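Local coordinates for protein minor pilin subunit PAPF (Escherichia coli, PDB 2W07) that serves as a minor pilin subunit of fimbriae, the surface filaments that enable the bacterium to colonise the epithelium of specific host organs, at residues L74-T79 with F137-S142; C15-G20 with K44-S49. The protein carries 1 engineered substitution. All coordinates share one frame; numbering follows the deposited sequence.

In the fold
Both contacts lie in one incomplete immunoglobulin-like pilin fold and reach the same five-stranded antiparallel sheet. Contact 2 is at one edge of that sheet within this chain, where the outermost strand 16-17 pairs with strand 42-49. Contact 1 is at the other edge, where the end of strand 73-75 meets strand 138-147 of the second sheet. The two lie on opposite sides of the chain's centre. Their centres are about 23 Å apart and their nearest atoms about 11 Å. In sequence, contact 2 comes first. Residues 138-142 of contact 1 also form a parallel ladder with the chain of another protein; contact 2 meets that chain through packing of Ile17 and a weak hydrogen bond at Gly20 O.

Contact 1: L74-T79 with F137-S142; sequences LATNIT and FRTTAS
Side chains supply the stronger hydrogen bonds here. Thr139 OG1, set anti to its backbone N (chi1 178°), donates to Ala75 O at 2.8 Å, nearly along the C=O axis. Asn77 OD1 accepts from Arg138 N at 2.5 Å, a very short bond. The donor sits above the amide carbonyl plane, 35° out of it. Asn77 N adds only a weak bond to Arg138 O, 3.5 Å long. Thr76 OG1 accepts from Ile78 N at 3.1 Å, which makes an ST turn, and is also hydrogen-bonded to the backbone Phe81 O.

Apolar contacts lie at both ends. Leu74 CD1 presses on Ala141 CB at 3.5 Å, tighter than usual. Ile78 CD1 reaches Phe137 CB at 3.5 Å as the two side chains cross obliquely. Between them, Thr76 CG2 meets Thr139 CB at 4.1 Å. The Phe137 ring leads away to Phe81 and Phe27.

The segments run roughly antiparallel and join the two sheets of a pilin immunoglobulin-like fold. Residues 138-142 also pair in parallel with a strand of another protein's chain, consistent with donor-strand complementation, as in pilin subunits bound to their chaperone.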
loop_
_atom_site.group_PDB
_atom_site.type_symbol
_atom_site.label_atom_id
_atom_site.label_comp_id
_atom_site.label_asym_id
_atom_site.label_seq_id
_atom_site.Cartn_x
_atom_site.Cartn_y
_atom_site.Cartn_z
ATOM N N LEU B 74 10.600 -10.069 15.257
ATOM C CA LEU B 74 10.969 -8.693 15.543
ATOM C C LEU B 74 11.789 -8.656 16.818
ATOM O O LEU B 74 11.518 -9.397 17.759
ATOM C CB LEU B 74 9.716 -7.840 15.751
ATOM C CG LEU B 74 8.749 -7.654 14.583
ATOM C CD1 LEU B 74 7.462 -7.018 15.084
ATOM C CD2 LEU B 74 9.410 -6.789 13.521
ATOM N N ALA B 75 12.793 -7.793 16.852
ATOM C CA ALA B 75 13.610 -7.656 18.044
ATOM C C ALA B 75 12.812 -6.768 18.986
ATOM O O ALA B 75 11.886 -6.075 18.561
ATOM C CB ALA B 75 14.947 -7.001 17.698
ATOM N N THR B 76 13.149 -6.804 20.267
ATOM C CA THR B 76 12.460 -5.976 21.250
ATOM C C THR B 76 13.519 -5.149 21.966
ATOM O O THR B 76 14.653 -5.063 21.502
ATOM C CB THR B 76 11.720 -6.834 22.284
ATOM O OG1 THR B 76 12.675 -7.527 23.098
ATOM C CG2 THR B 76 10.812 -7.841 21.587
ATOM N N ASN B 77 13.151 -4.540 23.091
ATOM C CA ASN B 77 14.101 -3.741 23.855
ATOM C C ASN B 77 14.772 -4.629 24.896
ATOM O O ASN B 77 15.213 -4.163 25.948
ATOM C CB ASN B 77 13.396 -2.553 24.525
ATOM C CG ASN B 77 12.328 -2.980 25.515
ATOM O OD1 ASN B 77 11.452 -3.784 25.197
ATOM N ND2 ASN B 77 12.390 -2.428 26.722
ATOM N N ILE B 78 14.833 -5.919 24.585
ATOM C CA ILE B 78 15.457 -6.916 25.448
ATOM C C ILE B 78 16.307 -7.823 24.568
ATOM O O ILE B 78 15.802 -8.441 23.632
ATOM C CB ILE B 78 14.410 -7.782 26.177
ATOM C CG1 ILE B 78 13.591 -6.918 27.134
ATOM C CG2 ILE B 78 15.103 -8.900 26.943
ATOM C CD1 ILE B 78 12.631 -7.707 28.014
ATOM N N THR B 79 17.600 -7.892 24.861
ATOM C CA THR B 79 18.507 -8.721 24.078
ATOM C C THR B 79 18.052 -10.181 24.143
ATOM O O THR B 79 17.598 -10.647 25.189
ATOM C CB THR B 79 19.948 -8.630 24.616
ATOM O OG1 THR B 79 20.200 -7.301 25.095
ATOM C CG2 THR B 79 20.953 -8.962 23.506
ATOM N N PHE B 137 9.026 -5.302 28.204
ATOM C CA PHE B 137 9.489 -5.221 26.825
ATOM C C PHE B 137 8.463 -4.523 25.951
ATOM O O PHE B 137 7.271 -4.528 26.244
ATOM C CB PHE B 137 9.761 -6.622 26.263
ATOM C CG PHE B 137 8.519 -7.361 25.838
ATOM C CD1 PHE B 137 7.907 -7.080 24.618
ATOM C CD2 PHE B 137 7.944 -8.316 26.668
ATOM C CE1 PHE B 137 6.739 -7.738 24.233
ATOM C CE2 PHE B 137 6.776 -8.980 26.290
ATOM C CZ PHE B 137 6.173 -8.688 25.071
ATOM N N ARG B 138 8.947 -3.928 24.871
ATOM C CA ARG B 138 8.097 -3.243 23.915
ATOM C C ARG B 138 8.828 -3.170 22.583
ATOM O O ARG B 138 10.053 -3.059 22.539
ATOM C CB ARG B 138 7.731 -1.838 24.416
ATOM C CG ARG B 138 8.839 -1.103 25.149
ATOM C CD ARG B 138 8.305 0.168 25.806
ATOM N NE ARG B 138 7.097 -0.091 26.591
ATOM C CZ ARG B 138 6.469 0.818 27.332
ATOM N NH1 ARG B 138 6.930 2.059 27.401
ATOM N NH2 ARG B 138 5.378 0.486 28.007
ATOM N N THR B 139 8.070 -3.254 21.499
ATOM C CA THR B 139 8.649 -3.203 20.169
ATOM C C THR B 139 7.637 -2.602 19.211
ATOM O O THR B 139 6.455 -2.476 19.544
ATOM C CB THR B 139 9.055 -4.614 19.700
ATOM O OG1 THR B 139 9.584 -4.547 18.371
ATOM C CG2 THR B 139 7.863 -5.547 19.733
ATOM N N THR B 140 8.103 -2.218 18.028
ATOM C CA THR B 140 7.227 -1.613 17.032
ATOM C C THR B 140 7.490 -2.158 15.632
ATOM O O THR B 140 8.641 -2.351 15.225
ATOM C CB THR B 140 7.406 -0.082 16.981
ATOM O OG1 THR B 140 7.566 0.432 18.309
ATOM C CG2 THR B 140 6.183 0.564 16.357
ATOM N N ALA B 141 6.409 -2.405 14.907
ATOM C CA ALA B 141 6.485 -2.910 13.545
ATOM C C ALA B 141 5.661 -1.986 12.652
ATOM O O ALA B 141 4.686 -1.383 13.101
ATOM C CB ALA B 141 5.928 -4.331 13.479
ATOM N N SER B 142 6.060 -1.866 11.392
ATOM C CA SER B 142 5.326 -1.025 10.461
ATOM C C SER B 142 4.433 -1.919 9.618
ATOM O O SER B 142 4.849 -2.980 9.172
ATOM C CB SER B 142 6.282 -0.254 9.553
ATOM O OG SER B 142 7.186 0.524 10.315
#

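Contact 2: C15-G20 with K44-S49; sequences CTINNG and KTISIS
Three backbone hydrogen bonds join the segments. Asn18 N donates to Ser47 O at 2.7 Å, with an N-H...O angle of 168°. Thr16 and Ser49 form an antiparallel hydrogen-bonded pair. Thr16 N reaches Ser49 O at 2.9 Å, and Ser49 N reaches Thr16 O at 3.1 Å. In all three bonds the donor lies in the plane of the carbonyl. Ser47 O also receives a CA-H...O contact from Ile17 CA.

A water continues the link where the chain turns away. It donates to Thr16 O and accepts from Asn19 N at 2.8 Å. Its bond to Ser47 OG is weak. Asn18, Asn19 and Gly20 all have left-handed backbone angles and carry the chain through a turn. Gly20 N closes this turn with a weak bond to Ile17 O.

The ladder lies at an edge of the five-stranded sheet in the immunoglobulin-like pilin fold. Strand 42-49 is bonded on its other side to strand 116-126. The disulfide from Cys15 to Cys50 joins the chain just before strand 16-17 to that just after strand 42-49.

Ile17 and Ile48 are a non-hydrogen-bonded pair. They lie side by side and point the same way, and their CD1 atoms meet tightly at 3.4 Å. Ile46 CD1 comes to Ile17 CG2 at 4.0 Å, crossing it obliquely. Cys15 CB rests on Ile48 CG2 at 3.8 Å. On the face of Thr16 and Ser49, Thr16 CG2 occupies the crowded position between backbone N and carbonyl carbon and presses on Ser49 CB at 3.4 Å.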
loop_
_atom_site.group_PDB
_atom_site.type_symbol
_atom_site.label_atom_id
_atom_site.label_comp_id
_atom_site.label_asym_id
_atom_site.label_seq_id
_atom_site.Cartn_x
_atom_site.Cartn_y
_atom_site.Cartn_z
ATOM N N CYS B 15 -8.673 2.927 2.231
ATOM C CA CYS B 15 -9.461 2.289 3.268
ATOM C C CYS B 15 -9.081 2.742 4.675
ATOM O O CYS B 15 -7.945 3.138 4.937
ATOM C CB CYS B 15 -9.309 0.781 3.145
ATOM S SG CYS B 15 -9.303 0.227 1.411
ATOM N N THR B 16 -10.060 2.702 5.570
ATOM C CA THR B 16 -9.864 3.079 6.962
ATOM C C THR B 16 -9.487 1.794 7.694
ATOM O O THR B 16 -10.089 0.748 7.463
ATOM C CB THR B 16 -11.164 3.697 7.550
ATOM O OG1 THR B 16 -11.126 3.658 8.985
ATOM C CG2 THR B 16 -12.379 2.940 7.051
ATOM N N ILE B 17 -8.484 1.869 8.563
ATOM C CA ILE B 17 -8.014 0.695 9.288
ATOM C C ILE B 17 -8.504 0.657 10.729
ATOM O O ILE B 17 -8.178 1.531 11.539
ATOM C CB ILE B 17 -6.478 0.624 9.253
ATOM C CG1 ILE B 17 -5.998 0.734 7.801
ATOM C CG2 ILE B 17 -6.003 -0.678 9.869
ATOM C CD1 ILE B 17 -6.627 -0.286 6.856
ATOM N N ASN B 18 -9.272 -0.392 11.021
ATOM C CA ASN B 18 -9.902 -0.624 12.314
ATOM C C ASN B 18 -10.377 0.680 12.964
ATOM O O ASN B 18 -9.997 1.041 14.077
ATOM C CB ASN B 18 -8.987 -1.454 13.234
ATOM C CG ASN B 18 -8.047 -0.619 14.051
ATOM O OD1 ASN B 18 -7.354 0.248 13.525
ATOM N ND2 ASN B 18 -8.003 -0.883 15.358
ATOM N N ASN B 19 -11.223 1.378 12.213
ATOM C CA ASN B 19 -11.838 2.637 12.624
ATOM C C ASN B 19 -10.892 3.696 13.176
ATOM O O ASN B 19 -11.168 4.306 14.208
ATOM C CB ASN B 19 -12.948 2.353 13.641
ATOM C CG ASN B 19 -13.993 1.398 13.101
ATOM O OD1 ASN B 19 -14.683 1.697 12.118
ATOM N ND2 ASN B 19 -14.110 0.233 13.733
ATOM N N GLY B 20 -9.781 3.909 12.478
ATOM C CA GLY B 20 -8.816 4.914 12.888
ATOM C C GLY B 20 -8.304 4.807 14.311
ATOM O O GLY B 20 -7.730 5.767 14.833
ATOM N N LYS B 44 -4.467 -11.059 16.646
ATOM C CA LYS B 44 -5.088 -9.759 16.459
ATOM C C LYS B 44 -5.829 -9.706 15.131
ATOM O O LYS B 44 -5.346 -10.208 14.115
ATOM C CB LYS B 44 -4.032 -8.654 16.518
ATOM N N THR B 45 -7.012 -9.104 15.154
ATOM C CA THR B 45 -7.822 -8.962 13.955
ATOM C C THR B 45 -8.146 -7.486 13.757
ATOM O O THR B 45 -8.819 -6.870 14.587
ATOM C CB THR B 45 -9.143 -9.757 14.064
ATOM O OG1 THR B 45 -8.860 -11.162 14.070
ATOM C CG2 THR B 45 -10.057 -9.439 12.891
ATOM N N ILE B 46 -7.651 -6.919 12.663
ATOM C CA ILE B 46 -7.901 -5.518 12.369
ATOM C C ILE B 46 -8.754 -5.401 11.108
ATOM O O ILE B 46 -8.467 -6.023 10.085
ATOM C CB ILE B 46 -6.570 -4.746 12.219
ATOM C CG1 ILE B 46 -5.739 -5.320 11.076
ATOM C CG2 ILE B 46 -5.769 -4.854 13.508
ATOM C CD1 ILE B 46 -5.982 -4.652 9.755
ATOM N N SER B 47 -9.815 -4.605 11.202
ATOM C CA SER B 47 -10.746 -4.413 10.099
ATOM C C SER B 47 -10.280 -3.422 9.036
ATOM O O SER B 47 -9.614 -2.426 9.336
ATOM C CB SER B 47 -12.105 -3.974 10.647
ATOM O OG SER B 47 -11.973 -2.795 11.423
ATOM N N ILE B 48 -10.651 -3.716 7.793
ATOM C CA ILE B 48 -10.306 -2.890 6.642
ATOM C C ILE B 48 -11.596 -2.483 5.922
ATOM O O ILE B 48 -12.209 -3.301 5.238
ATOM C CB ILE B 48 -9.431 -3.667 5.626
ATOM C CG1 ILE B 48 -8.337 -4.458 6.349
ATOM C CG2 ILE B 48 -8.816 -2.701 4.629
ATOM C CD1 ILE B 48 -7.326 -3.605 7.062
ATOM N N SER B 49 -12.000 -1.225 6.076
ATOM C CA SER B 49 -13.215 -0.714 5.434
ATOM C C SER B 49 -12.848 0.169 4.245
ATOM O O SER B 49 -12.268 1.238 4.415
ATOM C CB SER B 49 -14.044 0.090 6.444
ATOM O OG SER B 49 -15.089 0.810 5.804
HETATM O O HOH W 1 -11.821 0.101 9.776
#